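Local coordinates for putative vitamin-B12 independent methionine synthase family protein (Listeria monocytogenes, PDB 1YPX) that probably transfers a methyl group from 5-methyltetrahydropteroyltriglutamate to homocysteine without cobalamin, a reaction expected to depend on bound zinc, at residues A[54-59]-A[353-358]; A[59-64]-A[129-134]; A[299-304]-A[331-336]. All coordinates share one frame; numbering follows the deposited sequence.

Contact 1 (A[54-59]-A[353-358])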
loop_
_atom_site.group_PDB
_atom_site.type_symbol
_atom_site.label_atom_id
_atom_site.label_comp_id
_atom_site.label_asym_id
_atom_site.label_seq_id
_atom_site.Cartn_x
_atom_site.Cartn_y
_atom_site.Cartn_z
ATOM N N LYS A 54 5.359 -17.371 2.537
ATOM C CA LYS A 54 4.993 -18.217 3.661
ATOM C C LYS A 54 6.220 -18.954 4.207
ATOM O O LYS A 54 6.371 -19.086 5.425
ATOM C CB LYS A 54 3.868 -19.157 3.226
ATOM C CG LYS A 54 2.592 -18.362 2.954
ATOM C CD LYS A 54 1.736 -18.945 1.848
ATOM C CE LYS A 54 1.024 -20.190 2.283
ATOM N NZ LYS A 54 0.149 -20.669 1.191
ATOM N N GLU A 55 7.110 -19.385 3.316
ATOM C CA GLU A 55 8.328 -20.069 3.736
ATOM C C GLU A 55 9.314 -19.128 4.450
ATOM O O GLU A 55 10.270 -19.595 5.089
ATOM C CB GLU A 55 9.043 -20.727 2.544
ATOM C CG GLU A 55 8.333 -21.935 1.941
ATOM C CD GLU A 55 8.955 -22.384 0.621
ATOM O OE1 GLU A 55 8.251 -23.056 -0.171
ATOM O OE2 GLU A 55 10.146 -22.071 0.378
ATOM N N VAL A 56 9.116 -17.811 4.334
ATOM C CA VAL A 56 10.012 -16.884 5.022
ATOM C C VAL A 56 9.446 -16.588 6.401
ATOM O O VAL A 56 10.181 -16.190 7.294
ATOM C CB VAL A 56 10.240 -15.540 4.242
ATOM C CG1 VAL A 56 10.988 -15.813 2.947
ATOM C CG2 VAL A 56 8.918 -14.821 3.976
ATOM N N GLY A 57 8.141 -16.791 6.579
ATOM C CA GLY A 57 7.536 -16.572 7.880
ATOM C C GLY A 57 6.451 -15.531 7.869
ATOM O O GLY A 57 5.704 -15.380 8.842
ATOM N N LEU A 58 6.365 -14.805 6.764
ATOM C CA LEU A 58 5.368 -13.755 6.610
ATOM C C LEU A 58 3.954 -14.267 6.877
ATOM O O LEU A 58 3.631 -15.419 6.594
ATOM C CB LEU A 58 5.480 -13.167 5.205
ATOM C CG LEU A 58 6.421 -11.965 5.013
ATOM C CD1 LEU A 58 7.558 -11.930 6.041
ATOM C CD2 LEU A 58 6.965 -12.024 3.598
ATOM N N LYS A 59 3.125 -13.415 7.463
ATOM C CA LYS A 59 1.752 -13.804 7.747
ATOM C C LYS A 59 0.861 -13.182 6.672
ATOM O O LYS A 59 -0.095 -13.805 6.197
ATOM C CB LYS A 59 1.324 -13.334 9.145
ATOM C CG LYS A 59 -0.018 -13.907 9.594
ATOM C CD LYS A 59 -0.358 -13.532 11.029
ATOM C CE LYS A 59 -1.540 -14.356 11.569
ATOM N NZ LYS A 59 -1.185 -15.793 11.831
ATOM N N LYS A 353 16.107 -10.757 3.328
ATOM C CA LYS A 353 15.792 -9.584 4.116
ATOM C C LYS A 353 14.413 -9.745 4.764
ATOM O O LYS A 353 14.128 -9.119 5.783
ATOM C CB LYS A 353 15.836 -8.335 3.240
ATOM C CG LYS A 353 17.236 -7.960 2.799
ATOM C CD LYS A 353 17.212 -6.735 1.906
ATOM C CE LYS A 353 18.514 -5.951 2.010
ATOM N NZ LYS A 353 18.725 -5.437 3.404
ATOM N N LEU A 354 13.558 -10.587 4.178
ATOM C CA LEU A 354 12.225 -10.815 4.744
ATOM C C LEU A 354 12.292 -11.690 5.988
ATOM O O LEU A 354 11.635 -11.411 6.988
ATOM C CB LEU A 354 11.289 -11.458 3.718
ATOM C CG LEU A 354 10.688 -10.526 2.657
ATOM C CD1 LEU A 354 9.754 -11.317 1.752
ATOM C CD2 LEU A 354 9.942 -9.392 3.335
ATOM N N ARG A 355 13.096 -12.746 5.917
ATOM C CA ARG A 355 13.270 -13.651 7.037
ATOM C C ARG A 355 13.940 -12.812 8.125
ATOM O O ARG A 355 13.783 -13.062 9.322
ATOM C CB ARG A 355 14.173 -14.818 6.631
ATOM C CG ARG A 355 14.062 -15.204 5.155
ATOM C CD ARG A 355 14.842 -16.478 4.826
ATOM N NE ARG A 355 14.062 -17.682 5.096
ATOM C CZ ARG A 355 13.580 -18.486 4.151
ATOM N NH1 ARG A 355 12.874 -19.571 4.482
ATOM N NH2 ARG A 355 13.821 -18.208 2.873
ATOM N N TYR A 356 14.689 -11.802 7.695
ATOM C CA TYR A 356 15.370 -10.908 8.628
ATOM C C TYR A 356 14.308 -10.100 9.394
ATOM O O TYR A 356 14.424 -9.882 10.604
ATOM C CB TYR A 356 16.308 -9.979 7.852
ATOM C CG TYR A 356 17.236 -9.143 8.709
ATOM C CD1 TYR A 356 17.442 -7.798 8.414
ATOM C CD2 TYR A 356 17.948 -9.702 9.774
ATOM C CE1 TYR A 356 18.331 -7.025 9.141
ATOM C CE2 TYR A 356 18.847 -8.931 10.513
ATOM C CZ TYR A 356 19.033 -7.592 10.185
ATOM O OH TYR A 356 19.937 -6.817 10.877
ATOM N N VAL A 357 13.276 -9.660 8.675
ATOM C CA VAL A 357 12.172 -8.924 9.282
ATOM C C VAL A 357 11.441 -9.861 10.255
ATOM O O VAL A 357 11.090 -9.471 11.365
ATOM C CB VAL A 357 11.168 -8.441 8.212
ATOM C CG1 VAL A 357 9.922 -7.888 8.888
ATOM C CG2 VAL A 357 11.813 -7.375 7.313
ATOM N N VAL A 358 11.221 -11.103 9.829
ATOM C CA VAL A 358 10.536 -12.091 10.661
ATOM C C VAL A 358 11.305 -12.431 11.939
ATOM O O VAL A 358 10.706 -12.631 12.998
ATOM C CB VAL A 358 10.291 -13.434 9.903
ATOM C CG1 VAL A 358 9.691 -14.459 10.855
ATOM C CG2 VAL A 358 9.359 -13.216 8.706
#
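Glu55 sends its carboxylate to a salt bridge with Lys52, while its carbonyl O faces Arg355 across the contact; NH1 of Arg355 is near that O, but at an angle too poor for a hydrogen bond. The contact lies where helix 35-56 ends in a Schellman motif and meets helix 347-364, the helix that follows the last strand of the TIM-barrel-like sheet. Gly57 leaves the helix with positive phi (120°), and its N makes a weak backbone bond to Lys54 O. That reversal carries the chain on toward Leu58 and the strand beyond.

Arg355 bends at chi3 (85°), which turns NE back toward the helix end. Over one face of its guanidinium comes Val56 CG1, displaced toward the rim and 3.7 Å from Arg355 NH2; the two side chains cross at about a right angle.

The leucines and valines make the apolar part, with Val56, Leu58 and Leu354 buried. Leu354 presents CB to Val56 CG2 and, with its CD1 branch, meets Leu58 CD2 at 3.4 Å, the leucines again crossing at about a right angle. The other methyl of Leu58, CD1, goes to Val358. Val358 CG2, lying beside its own backbone N, thus has two neighbours from 54-59: Leu58 CD1 at 3.5 Å and Val56 O at 3.4 Å.

Contact 2 (A[59-64]-A[129-134])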
loop_
_atom_site.group_PDB
_atom_site.type_symbol
_atom_site.label_atom_id
_atom_site.label_comp_id
_atom_site.label_asym_id
_atom_site.label_seq_id
_atom_site.Cartn_x
_atom_site.Cartn_y
_atom_site.Cartn_z
ATOM N N LYS A 59 3.125 -13.415 7.463
ATOM C CA LYS A 59 1.752 -13.804 7.747
ATOM C C LYS A 59 0.861 -13.182 6.672
ATOM O O LYS A 59 -0.095 -13.805 6.197
ATOM C CB LYS A 59 1.324 -13.334 9.145
ATOM C CG LYS A 59 -0.018 -13.907 9.594
ATOM C CD LYS A 59 -0.358 -13.532 11.029
ATOM C CE LYS A 59 -1.540 -14.356 11.569
ATOM N NZ LYS A 59 -1.185 -15.793 11.831
ATOM N N SER A 60 1.190 -11.954 6.278
ATOM C CA SER A 60 0.432 -11.282 5.239
ATOM C C SER A 60 1.093 -11.656 3.916
ATOM O O SER A 60 2.321 -11.616 3.798
ATOM C CB SER A 60 0.456 -9.762 5.436
ATOM O OG SER A 60 1.706 -9.225 5.052
ATOM N N ILE A 61 0.273 -12.037 2.935
ATOM C CA ILE A 61 0.757 -12.446 1.617
ATOM C C ILE A 61 0.103 -11.616 0.495
ATOM O O ILE A 61 -1.102 -11.341 0.529
ATOM C CB ILE A 61 0.497 -13.998 1.384
ATOM C CG1 ILE A 61 1.507 -14.861 2.166
ATOM C CG2 ILE A 61 0.682 -14.358 -0.066
ATOM C CD1 ILE A 61 1.369 -14.870 3.701
ATOM N N THR A 62 0.906 -11.207 -0.488
ATOM C CA THR A 62 0.416 -10.408 -1.623
ATOM C C THR A 62 0.633 -11.134 -2.946
ATOM O O THR A 62 1.066 -12.278 -2.970
ATOM C CB THR A 62 1.151 -9.038 -1.729
ATOM O OG1 THR A 62 2.542 -9.256 -2.006
ATOM C CG2 THR A 62 1.011 -8.242 -0.434
ATOM N N ASP A 63 0.327 -10.472 -4.050
ATOM C CA ASP A 63 0.556 -11.108 -5.324
ATOM C C ASP A 63 1.752 -10.406 -5.971
ATOM O O ASP A 63 1.990 -10.510 -7.174
ATOM C CB ASP A 63 -0.718 -11.079 -6.204
ATOM C CG ASP A 63 -1.022 -9.711 -6.800
ATOM O OD1 ASP A 63 -0.289 -8.729 -6.529
ATOM O OD2 ASP A 63 -2.017 -9.628 -7.554
ATOM N N GLY A 64 2.501 -9.700 -5.126
ATOM C CA GLY A 64 3.692 -8.979 -5.547
ATOM C C GLY A 64 3.458 -7.952 -6.630
ATOM O O GLY A 64 4.408 -7.468 -7.251
ATOM N N ASP A 129 -6.266 -20.333 4.695
ATOM C CA ASP A 129 -6.904 -19.819 5.891
ATOM C C ASP A 129 -5.927 -19.637 7.022
ATOM O O ASP A 129 -6.294 -19.126 8.077
ATOM C CB ASP A 129 -8.020 -20.763 6.333
ATOM C CG ASP A 129 -7.535 -22.208 6.521
ATOM O OD1 ASP A 129 -8.386 -23.064 6.876
ATOM O OD2 ASP A 129 -6.317 -22.478 6.314
ATOM N N ASN A 130 -4.686 -20.070 6.819
ATOM C CA ASN A 130 -3.665 -19.929 7.859
ATOM C C ASN A 130 -2.845 -18.648 7.686
ATOM O O ASN A 130 -1.881 -18.406 8.414
ATOM C CB ASN A 130 -2.739 -21.155 7.861
ATOM C CG ASN A 130 -3.223 -22.259 8.799
ATOM O OD1 ASN A 130 -3.297 -22.064 10.024
ATOM N ND2 ASN A 130 -3.555 -23.425 8.231
ATOM N N HIS A 131 -3.242 -17.825 6.722
ATOM C CA HIS A 131 -2.550 -16.575 6.445
ATOM C C HIS A 131 -3.569 -15.551 5.984
ATOM O O HIS A 131 -4.722 -15.899 5.724
ATOM C CB HIS A 131 -1.509 -16.776 5.346
ATOM C CG HIS A 131 -0.588 -17.929 5.585
ATOM N ND1 HIS A 131 -0.997 -19.243 5.489
ATOM C CD2 HIS A 131 0.720 -17.965 5.931
ATOM C CE1 HIS A 131 0.022 -20.038 5.765
ATOM N NE2 HIS A 131 1.076 -19.286 6.037
ATOM N N VAL A 132 -3.152 -14.293 5.871
ATOM C CA VAL A 132 -4.069 -13.249 5.424
ATOM C C VAL A 132 -3.641 -12.639 4.090
ATOM O O VAL A 132 -2.486 -12.269 3.901
ATOM C CB VAL A 132 -4.209 -12.112 6.472
ATOM C CG1 VAL A 132 -5.138 -11.035 5.936
ATOM C CG2 VAL A 132 -4.750 -12.656 7.778
ATOM N N ALA A 133 -4.583 -12.534 3.162
ATOM C CA ALA A 133 -4.287 -11.964 1.856
ATOM C C ALA A 133 -4.290 -10.444 1.950
ATOM O O ALA A 133 -5.260 -9.857 2.415
ATOM C CB ALA A 133 -5.320 -12.427 0.824
ATOM N N LYS A 134 -3.208 -9.810 1.515
ATOM C CA LYS A 134 -3.119 -8.358 1.549
ATOM C C LYS A 134 -3.279 -7.809 0.126
ATOM O O LYS A 134 -2.641 -8.293 -0.810
ATOM C CB LYS A 134 -1.771 -7.936 2.143
ATOM C CG LYS A 134 -1.559 -6.430 2.257
ATOM C CD LYS A 134 -0.256 -6.108 2.987
ATOM C CE LYS A 134 0.001 -4.609 3.052
ATOM N NZ LYS A 134 1.218 -4.280 3.854
#
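Residues 59-62 and 131-134 run parallel as neighbouring strands, paired Ser60 with Val132 and Ile61 with Ala133. Three backbone bonds alternate between them: Val132 N to Lys59 O at 3.1 Å, Ile61 N to Val132 O at 2.9 Å, and Lys134 N to Ile61 O at 2.8 Å. CA-H...O contacts from Ser60 to Val132 O and from Ala133 to Ile61 O fill in between.

On the face bearing Ile61 and Ala133, Ile61 CD1 comes obliquely to His131, 3.8 Å from its CB and nearly as close to CD2. On the other face, Ser60 OG bonds to Asp10.

Beyond the bridges, Thr62 and Lys134 lie side by side and point the same way, with Thr62 CG2 3.8 Å from Lys134 CB. Lys134 has CG anti to the backbone N (chi1 -179°) and an extended chain beyond it, which carries NZ well away from the strand pair to hydrogen bonds with His11 O, Gln185 OE1 and Tyr183 OH. Thr62 OG1 accepts from Gly64 N at 3.2 Å, an ST turn that bends the chain just past the strand; the same hydroxyl also bonds to Gly13 O.

In the TIM-barrel-like fold this pair starts the parallel sheet. The face of Ile61 and Ala133 is packed by helices 35-56 and 116-127, whereas Ser60 and Val132 both touch Tyr183 of the next strand, 183-188.

Contact 3 (A[299-304]-A[331-336])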
loop_
_atom_site.group_PDB
_atom_site.type_symbol
_atom_site.label_atom_id
_atom_site.label_comp_id
_atom_site.label_asym_id
_atom_site.label_seq_id
_atom_site.Cartn_x
_atom_site.Cartn_y
_atom_site.Cartn_z
ATOM N N ILE A 299 14.197 -1.658 7.259
ATOM C CA ILE A 299 15.019 -2.598 6.487
ATOM C C ILE A 299 15.171 -2.152 5.029
ATOM O O ILE A 299 14.194 -2.128 4.279
ATOM C CB ILE A 299 14.428 -4.055 6.530
ATOM C CG1 ILE A 299 14.748 -4.749 7.868
ATOM C CG2 ILE A 299 15.052 -4.913 5.435
ATOM C CD1 ILE A 299 14.277 -4.026 9.117
ATOM N N THR A 300 16.395 -1.793 4.638
ATOM C CA THR A 300 16.679 -1.351 3.269
ATOM C C THR A 300 16.231 -2.429 2.297
ATOM O O THR A 300 16.676 -3.572 2.377
ATOM C CB THR A 300 18.194 -1.090 3.040
ATOM O OG1 THR A 300 18.934 -2.287 3.307
ATOM C CG2 THR A 300 18.694 0.024 3.950
ATOM N N SER A 301 15.352 -2.052 1.380
ATOM C CA SER A 301 14.818 -2.982 0.400
ATOM C C SER A 301 15.362 -2.736 -1.003
ATOM O O SER A 301 14.854 -3.288 -1.987
ATOM C CB SER A 301 13.293 -2.883 0.388
ATOM O OG SER A 301 12.879 -1.538 0.214
ATOM N N LYS A 302 16.391 -1.897 -1.088
ATOM C CA LYS A 302 17.010 -1.573 -2.367
ATOM C C LYS A 302 18.472 -1.987 -2.422
ATOM O O LYS A 302 18.904 -2.632 -3.380
ATOM C CB LYS A 302 16.891 -0.073 -2.659
ATOM C CG LYS A 302 15.468 0.394 -2.936
ATOM C CD LYS A 302 15.437 1.802 -3.532
ATOM C CE LYS A 302 16.044 2.838 -2.596
ATOM N NZ LYS A 302 15.878 4.213 -3.141
ATOM N N THR A 303 19.228 -1.626 -1.390
ATOM C CA THR A 303 20.651 -1.943 -1.327
ATOM C C THR A 303 20.907 -3.303 -0.676
ATOM O O THR A 303 20.632 -4.351 -1.266
ATOM C CB THR A 303 21.414 -0.855 -0.538
ATOM O OG1 THR A 303 20.906 0.438 -0.898
ATOM C CG2 THR A 303 22.905 -0.909 -0.858
ATOM N N GLY A 304 21.441 -3.277 0.540
ATOM C CA GLY A 304 21.727 -4.510 1.248
ATOM C C GLY A 304 22.339 -4.246 2.610
ATOM O O GLY A 304 22.616 -5.178 3.370
ATOM N N SER A 331 9.200 -3.641 9.108
ATOM C CA SER A 331 9.062 -4.054 7.722
ATOM C C SER A 331 10.183 -3.421 6.978
ATOM O O SER A 331 10.918 -2.619 7.533
ATOM C CB SER A 331 7.791 -3.498 7.117
ATOM O OG SER A 331 7.996 -2.136 6.780
ATOM N N PRO A 332 10.345 -3.783 5.706
ATOM C CA PRO A 332 11.436 -3.141 4.969
ATOM C C PRO A 332 10.893 -1.758 4.569
ATOM O O PRO A 332 9.688 -1.541 4.643
ATOM C CB PRO A 332 11.693 -4.102 3.806
ATOM C CG PRO A 332 10.396 -4.839 3.643
ATOM C CD PRO A 332 9.846 -4.991 5.023
ATOM N N GLN A 333 11.767 -0.824 4.197
ATOM C CA GLN A 333 11.356 0.544 3.848
ATOM C C GLN A 333 10.254 0.699 2.787
ATOM O O GLN A 333 9.338 1.503 2.962
ATOM C CB GLN A 333 12.587 1.385 3.459
ATOM C CG GLN A 333 13.382 0.835 2.277
ATOM C CD GLN A 333 14.553 1.719 1.871
ATOM O OE1 GLN A 333 15.412 2.055 2.691
ATOM N NE2 GLN A 333 14.596 2.088 0.594
ATOM N N CYS A 334 10.347 -0.048 1.689
ATOM C CA CYS A 334 9.339 0.003 0.626
ATOM C C CYS A 334 9.114 -1.421 0.128
ATOM O O CYS A 334 9.572 -2.389 0.746
ATOM C CB CYS A 334 9.802 0.888 -0.549
ATOM S SG CYS A 334 8.506 1.284 -1.804
ATOM N N GLY A 335 8.396 -1.542 -0.983
ATOM C CA GLY A 335 8.134 -2.844 -1.563
ATOM C C GLY A 335 9.262 -3.163 -2.517
ATOM O O GLY A 335 9.756 -2.278 -3.207
ATOM N N PHE A 336 9.686 -4.418 -2.540
ATOM C CA PHE A 336 10.761 -4.856 -3.416
ATOM C C PHE A 336 10.308 -4.738 -4.857
ATOM O O PHE A 336 9.437 -5.485 -5.299
ATOM C CB PHE A 336 11.131 -6.309 -3.107
ATOM C CG PHE A 336 11.479 -6.549 -1.662
ATOM C CD1 PHE A 336 10.492 -6.874 -0.737
ATOM C CD2 PHE A 336 12.793 -6.387 -1.214
ATOM C CE1 PHE A 336 10.807 -7.030 0.612
ATOM C CE2 PHE A 336 13.120 -6.539 0.134
ATOM C CZ PHE A 336 12.123 -6.859 1.047
#
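Ile299 and Pro332 form the last parallel bridge between strands 293-299 and 328-332 of the TIM-barrel-like sheet. Two backbone bonds flank it. Ile299 N reaches Ser331 O weakly, at 3.4 Å, while Gln333 N donates to Ile299 O at 2.8 Å, the donor lying 37° above the carbonyl plane. Within 331-336, Ser331 OG donates to Pro332 O at 2.8 Å.

The side-chain hydrogen bond across the loops is made by Ser301. Its OG, set between the backbone N and the carbonyl carbon (chi1 53°), accepts from Cys334 N at 3.3 Å.

Packing contacts make up the rest. The Ile299 and Pro332 side chains cross obliquely, CG2 of Ile299 3.8 Å from CB of Pro332. Ser301 CB approaches Phe336 CE2 at 3.7 Å, oblique to the ring. The extended Gln333 chain lies against the loop: CG near Ser301 OG, OE1 by Thr300 CA, and NE2 3.6 Å from Lys302 CE, with the lysine crossing at about a right angle.

Cys334 belongs to a possible empty metal site with His237 and Cys239, consistent with the zinc binding assigned to this family. Should zinc bind there, Ser301 could serve as a second-shell residue, its OG steadying the backbone N-H of Cys334.

Contacts 2 and 3 belong to the two outermost strands of the same parallel sheet, 60-61 and 328-332; their centres are about 19 Å apart and their nearest atoms about 6 Å. Contact 1 bridges that gap from outside, its centre about 12 Å from contact 2 and about 13 Å from contact 3. It shares Lys59 with contact 2, where Lys54 CG also packs on His131 CD2 at 3.5 Å. Toward contact 3, Lys353 NZ probably bonds to Thr300 OG1, and Leu354 CD2 meets Phe336 CE1 at 3.7 Å. Cys334 of the possible, unconfirmed metal site lies in contact 3, and the Lys134 side chain of contact 2 comes near that site without touching it.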